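Local coordinates for putative peptidase (Bacteroides fragilis, PDB 5DYN) that acts as a clostripain-family (peptidase C11) cysteine protease that activates Bacteroides fragilis toxin by proteolysis, at the interface of chains A and B. Numbering follows the deposited sequence. Chains: chain A, Putative peptidase; chain B, Putative peptidase.

Contact 1: the interface of chains A and B. Residues chain A 35, 39, 114-116; chain B 31, 63, 65.
B:Tyr65 reaches across to chain A along its whole length. CG lies anti to the carbonyl carbon (chi1 -73°), which sends the ring out from the start of helix 65-72 alongside A:Met39. B:Tyr65 CB begins the contact, 3.6 Å from A:Met39 CG. Farther out, the methyl group CE of A:Met39 sits over the middle of one face of the B:Tyr65 ring, 3.4 Å from the centroid, while B:Ala63 CB backs the opposite face toward the rim. CD2 and CE2 meet A:Asp35, whose carboxylate lies beyond the rim and somewhat toward the A:Met39 side. B:Tyr65 CE2 is 3.3 Å from the carboxylate oxygen A:Asp35 OD2, with carboxylate and ring planes turned 59° apart. At the tip, the phenol B:Tyr65 OH lies in the indole plane, 3.2 Å from A:Trp116 CD1. B:Tyr65 OH also touches the methyl A:Val114 CG1 at 3.7 Å.

B:Tyr65 OH donates a hydrogen bond to the anti lone pair of B:Asp31 OD2 (2.5 Å). B:Ala63 N occupies the syn one, so two donors fix that oxygen. Within chain A, A:Trp116 NE1 binds A:Asp35 OD2 at 2.6 Å in the indole plane, holding the carboxylate beside the tyrosine ring.

The site lies at the ends of two neighbouring strands, 110-116 of chain A and 27-31 of chain B, paired in parallel through A:Trp116 and B:Asp31, with helices 29-43 and 65-72 packed beside them.

Contact 2: the interface of chains A and B. Residues chain A 16, 18, 111-112; chain B 26-27, 72, 78.
Charge joins A:Arg16 to B:Asp26. The guanidinium A:Arg16 NH1 forms a hydrogen-bonded salt bridge with the carboxylate oxygen B:Asp26 OD2 at 3.2 Å. It approaches on the anti side, out of the carboxylate plane, and the two flat groups are turned 35° against each other, so the pairing is a one-atom contact and not a flat, two-pronged one. A bend at chi3 (-63°) swings the guanidinium toward chain B, where A:Arg16 NE also comes within 2.9 Å of the backbone carbonyl oxygen B:Met72 O. The NE hydrogen is not directed at that oxygen, so the pair is a close polar approach and not a hydrogen bond; still, B:Met72 closes helix 65-72, and the negative end of that helix would probably suit a positive group.

A backbone hydrogen bond runs from B:Asp26 N to A:Tyr111 O (2.8 Å), fastening the residue just before strand 27-31 to the beginning of strand 110-116.

Apolar packing centres on B:Phe27. Its CG is wedged between the backbone N and carbonyl carbon (chi1 56°), and this places one ring face under A:Gly112 CA, which sits toward the rim, 3.7 Å from B:Phe27 CZ. The lack of a side chain at A:Gly112 probably allows the ring to approach the strand. At the ring's tip, B:Phe27 CZ meets the methyl A:Val18 CG2 at 4.0 Å. The other methyl of that valine, CG1, touches the sulfur of B:Met72, the two side chains crossing at about a right angle.

Here strands 16-23 and 110-116 of chain A meet the start of chain B strand 27-31, and the end of helix 65-72 covers the same sheet face.

Contact 1: the interface of chains A and B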
ATOM      1  N   ASP A  35      16.051   5.813  -5.343  1.00 38.48           N
ATOM      2  CA  ASP A  35      14.716   5.868  -5.933  1.00 36.28           C
ATOM      3  C   ASP A  35      14.472   7.166  -6.696  1.00 41.84           C
ATOM      4  O   ASP A  35      13.979   7.142  -7.824  1.00 45.17           O
ATOM      5  CB  ASP A  35      13.652   5.693  -4.850  1.00 35.21           C
ATOM      6  CG  ASP A  35      13.498   4.253  -4.414  1.00 41.40           C
ATOM      7  OD1 ASP A  35      14.345   3.418  -4.802  1.00 37.36           O
ATOM      8  OD2 ASP A  35      12.532   3.958  -3.675  1.00 39.37           O
ATOM      9  N   MET A  39      13.809   7.733 -10.549  1.00 42.26           N
ATOM     10  CA  MET A  39      12.676   8.490 -11.062  1.00 45.33           C
ATOM     11  C   MET A  39      13.104   9.407 -12.204  1.00 46.51           C
ATOM     12  O   MET A  39      12.421   9.490 -13.225  1.00 47.93           O
ATOM     13  CB  MET A  39      12.021   9.300  -9.942  1.00 44.81           C
ATOM     14  CG  MET A  39      11.341   8.436  -8.899  1.00 49.68           C
ATOM     15  SD  MET A  39      10.738   9.324  -7.451  1.00 44.18           S
ATOM     16  CE  MET A  39      10.248   7.929  -6.434  1.00 41.32           C
ATOM     17  N   VAL A 114       1.864   8.453  -5.027  1.00 35.34           N
ATOM     18  CA  VAL A 114       2.740   7.402  -4.534  1.00 27.20           C
ATOM     19  C   VAL A 114       3.058   7.637  -3.064  1.00 33.37           C
ATOM     20  O   VAL A 114       3.370   8.756  -2.653  1.00 35.29           O
ATOM     21  CB  VAL A 114       4.052   7.337  -5.340  1.00 35.13           C
ATOM     22  CG1 VAL A 114       4.965   6.243  -4.804  1.00 30.83           C
ATOM     23  CG2 VAL A 114       3.752   7.114  -6.809  1.00 31.04           C
ATOM     24  N   PHE A 115       2.974   6.577  -2.271  1.00 35.85           N
ATOM     25  CA  PHE A 115       3.226   6.682  -0.842  1.00 35.12           C
ATOM     26  C   PHE A 115       4.485   5.909  -0.465  1.00 35.43           C
ATOM     27  O   PHE A 115       4.518   4.679  -0.519  1.00 34.38           O
ATOM     28  CB  PHE A 115       2.012   6.185  -0.063  1.00 34.94           C
ATOM     29  CG  PHE A 115       0.776   7.003  -0.303  1.00 30.33           C
ATOM     30  CD1 PHE A 115      -0.061   6.723  -1.375  1.00 31.12           C
ATOM     31  CD2 PHE A 115       0.460   8.065   0.528  1.00 28.29           C
ATOM     32  CE1 PHE A 115      -1.197   7.480  -1.603  1.00 34.25           C
ATOM     33  CE2 PHE A 115      -0.676   8.824   0.304  1.00 30.55           C
ATOM     34  CZ  PHE A 115      -1.503   8.530  -0.761  1.00 31.17           C
ATOM     35  N   TRP A 116       5.514   6.659  -0.079  1.00 32.19           N
ATOM     36  CA  TRP A 116       6.869   6.143   0.083  1.00 29.52           C
ATOM     37  C   TRP A 116       7.329   6.256   1.532  1.00 30.19           C
ATOM     38  O   TRP A 116       7.719   7.343   1.972  1.00 32.05           O
ATOM     39  CB  TRP A 116       7.822   6.917  -0.837  1.00 33.06           C
ATOM     40  CG  TRP A 116       9.152   6.265  -1.126  1.00 39.41           C
ATOM     41  CD1 TRP A 116       9.527   5.658  -2.292  1.00 32.79           C
ATOM     42  CD2 TRP A 116      10.288   6.185  -0.250  1.00 35.37           C
ATOM     43  NE1 TRP A 116      10.819   5.200  -2.194  1.00 34.17           N
ATOM     44  CE2 TRP A 116      11.308   5.507  -0.952  1.00 32.81           C
ATOM     45  CE3 TRP A 116      10.541   6.615   1.057  1.00 25.46           C
ATOM     46  CZ2 TRP A 116      12.556   5.247  -0.388  1.00 31.83           C
ATOM     47  CZ3 TRP A 116      11.779   6.355   1.615  1.00 32.82           C
ATOM     48  CH2 TRP A 116      12.772   5.678   0.892  1.00 30.75           C
TER
ATOM     49  N   ASP B  31       4.289   2.238  -1.996  1.00 35.99           N
ATOM     50  CA  ASP B  31       5.599   1.602  -1.964  1.00 35.04           C
ATOM     51  C   ASP B  31       6.022   1.469  -0.506  1.00 35.97           C
ATOM     52  O   ASP B  31       6.959   2.130  -0.057  1.00 31.49           O
ATOM     53  CB  ASP B  31       6.626   2.412  -2.757  1.00 33.58           C
ATOM     54  CG  ASP B  31       7.767   1.558  -3.275  1.00 37.95           C
ATOM     55  OD1 ASP B  31       7.864   0.380  -2.864  1.00 36.40           O
ATOM     56  OD2 ASP B  31       8.574   2.068  -4.083  1.00 35.68           O
ATOM     57  N   ALA B  63      10.269   0.173  -5.487  1.00 34.04           N
ATOM     58  CA  ALA B  63       9.926   0.100  -6.900  1.00 39.09           C
ATOM     59  C   ALA B  63      11.122   0.409  -7.799  1.00 42.17           C
ATOM     60  O   ALA B  63      11.970   1.233  -7.452  1.00 38.40           O
ATOM     61  CB  ALA B  63       8.778   1.053  -7.209  1.00 36.59           C
ATOM     62  N   TYR B  65      11.781   2.504 -10.142  1.00 36.15           N
ATOM     63  CA  TYR B  65      11.171   3.732 -10.640  1.00 38.19           C
ATOM     64  C   TYR B  65      11.671   4.136 -12.025  1.00 40.71           C
ATOM     65  O   TYR B  65      11.142   5.067 -12.627  1.00 39.58           O
ATOM     66  CB  TYR B  65      11.397   4.874  -9.644  1.00 39.54           C
ATOM     67  CG  TYR B  65      10.553   4.749  -8.395  1.00 41.80           C
ATOM     68  CD1 TYR B  65       9.203   5.084  -8.410  1.00 37.84           C
ATOM     69  CD2 TYR B  65      11.099   4.290  -7.202  1.00 32.67           C
ATOM     70  CE1 TYR B  65       8.423   4.965  -7.275  1.00 35.31           C
ATOM     71  CE2 TYR B  65      10.325   4.170  -6.061  1.00 37.59           C
ATOM     72  CZ  TYR B  65       8.987   4.509  -6.104  1.00 37.65           C
ATOM     73  OH  TYR B  65       8.209   4.392  -4.973  1.00 34.39           O
TER

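Contact 2: the interface of chains A and B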
ATOM      1  N   ARG A  16      -1.158  14.194 -17.106  1.00 54.85           N
ATOM      2  CA  ARG A  16      -1.295  13.537 -15.808  1.00 51.20           C
ATOM      3  C   ARG A  16      -0.318  14.106 -14.785  1.00 48.40           C
ATOM      4  O   ARG A  16       0.828  14.411 -15.112  1.00 53.84           O
ATOM      5  CB  ARG A  16      -1.086  12.029 -15.939  1.00 48.40           C
ATOM      6  CG  ARG A  16      -1.453  11.262 -14.678  1.00 52.01           C
ATOM      7  CD  ARG A  16      -0.772   9.909 -14.624  1.00 49.43           C
ATOM      8  NE  ARG A  16      -1.193   9.024 -15.708  1.00 54.64           N
ATOM      9  CZ  ARG A  16      -2.189   8.147 -15.619  1.00 52.07           C
ATOM     10  NH1 ARG A  16      -2.881   8.033 -14.493  1.00 42.79           N
ATOM     11  NH2 ARG A  16      -2.495   7.383 -16.660  1.00 49.75           N
ATOM     12  N   VAL A  18       1.432  13.283 -11.021  1.00 47.54           N
ATOM     13  CA  VAL A  18       1.673  12.299  -9.972  1.00 38.08           C
ATOM     14  C   VAL A  18       2.546  12.886  -8.869  1.00 36.37           C
ATOM     15  O   VAL A  18       3.646  13.370  -9.126  1.00 37.31           O
ATOM     16  CB  VAL A  18       2.346  11.028 -10.529  1.00 38.78           C
ATOM     17  CG1 VAL A  18       2.645  10.046  -9.402  1.00 34.28           C
ATOM     18  CG2 VAL A  18       1.470  10.381 -11.594  1.00 35.69           C
ATOM     19  N   TYR A 111      -4.774  11.899 -12.375  1.00 54.34           N
ATOM     20  CA  TYR A 111      -3.927  12.067 -11.204  1.00 41.37           C
ATOM     21  C   TYR A 111      -3.515  10.724 -10.617  1.00 41.70           C
ATOM     22  O   TYR A 111      -4.139   9.697 -10.878  1.00 37.75           O
ATOM     23  CB  TYR A 111      -4.642  12.898 -10.138  1.00 36.45           C
ATOM     24  CG  TYR A 111      -5.048  14.273 -10.605  1.00 47.03           C
ATOM     25  CD1 TYR A 111      -4.132  15.316 -10.637  1.00 46.76           C
ATOM     26  CD2 TYR A 111      -6.349  14.531 -11.014  1.00 48.12           C
ATOM     27  CE1 TYR A 111      -4.502  16.580 -11.061  1.00 49.07           C
ATOM     28  CE2 TYR A 111      -6.729  15.790 -11.441  1.00 44.05           C
ATOM     29  CZ  TYR A 111      -5.802  16.810 -11.463  1.00 44.54           C
ATOM     30  OH  TYR A 111      -6.175  18.063 -11.889  1.00 50.40           O
ATOM     31  N   GLY A 112      -2.454  10.748  -9.820  1.00 41.86           N
ATOM     32  CA  GLY A 112      -2.005   9.576  -9.098  1.00 37.29           C
ATOM     33  C   GLY A 112      -1.163  10.014  -7.919  1.00 42.99           C
ATOM     34  O   GLY A 112      -0.626  11.126  -7.915  1.00 38.13           O
TER
ATOM     35  N   ASP B  26      -6.266   8.174  -9.837  1.00 40.45           N
ATOM     36  CA  ASP B  26      -6.371   6.958 -10.633  1.00 42.24           C
ATOM     37  C   ASP B  26      -5.868   5.776  -9.813  1.00 47.62           C
ATOM     38  O   ASP B  26      -6.465   4.698  -9.820  1.00 43.87           O
ATOM     39  CB  ASP B  26      -5.578   7.083 -11.937  1.00 42.43           C
ATOM     40  CG  ASP B  26      -5.471   5.763 -12.686  1.00 47.18           C
ATOM     41  OD1 ASP B  26      -6.433   4.965 -12.639  1.00 58.06           O
ATOM     42  OD2 ASP B  26      -4.425   5.520 -13.324  1.00 49.33           O
ATOM     43  N   PHE B  27      -4.769   5.994  -9.100  1.00 38.07           N
ATOM     44  CA  PHE B  27      -4.161   4.945  -8.298  1.00 40.99           C
ATOM     45  C   PHE B  27      -3.580   5.496  -7.003  1.00 39.65           C
ATOM     46  O   PHE B  27      -3.129   6.641  -6.949  1.00 35.87           O
ATOM     47  CB  PHE B  27      -3.067   4.225  -9.097  1.00 41.33           C
ATOM     48  CG  PHE B  27      -2.000   5.141  -9.641  1.00 44.69           C
ATOM     49  CD1 PHE B  27      -0.925   5.529  -8.852  1.00 39.65           C
ATOM     50  CD2 PHE B  27      -2.064   5.601 -10.948  1.00 41.24           C
ATOM     51  CE1 PHE B  27       0.056   6.369  -9.352  1.00 38.55           C
ATOM     52  CE2 PHE B  27      -1.085   6.440 -11.453  1.00 38.75           C
ATOM     53  CZ  PHE B  27      -0.025   6.823 -10.655  1.00 39.96           C
ATOM     54  N   MET B  72       3.511   4.872 -14.635  1.00 40.94           N
ATOM     55  CA  MET B  72       2.589   5.796 -13.983  1.00 42.28           C
ATOM     56  C   MET B  72       2.007   6.816 -14.954  1.00 48.57           C
ATOM     57  O   MET B  72       0.957   7.395 -14.690  1.00 45.87           O
ATOM     58  CB  MET B  72       3.281   6.523 -12.828  1.00 43.76           C
ATOM     59  CG  MET B  72       3.680   5.611 -11.684  1.00 47.93           C
ATOM     60  SD  MET B  72       4.229   6.499 -10.217  1.00 49.42           S
ATOM     61  CE  MET B  72       5.577   7.465 -10.878  1.00 39.40           C
ATOM     62  N   ALA B  78      -2.607   2.341 -15.961  1.00 33.23           N
ATOM     63  CA  ALA B  78      -1.385   2.685 -15.251  1.00 40.34           C
ATOM     64  C   ALA B  78      -1.204   1.785 -14.034  1.00 39.06           C
ATOM     65  O   ALA B  78      -0.111   1.276 -13.794  1.00 34.48           O
ATOM     66  CB  ALA B  78      -1.403   4.147 -14.839  1.00 42.41           C
TER

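Contact 1 and contact 2 have C-alpha centres about 13 Å apart and run along the same pair of strands, 110-116 of chain A and 27-31 of chain B: contact 2 at their beginnings, contact 1 at their ends. Helix 65-72 of chain B also spans both, its first residue serving contact 1 and its last serving contact 2. Chain A adds helix 29-43 to contact 1 and strand 16-23 to contact 2. Together they join strands of the two chains side by side, which suggests one shared fold, consistent with pieces of a single clostripain-family polypeptide that stay together as the protease.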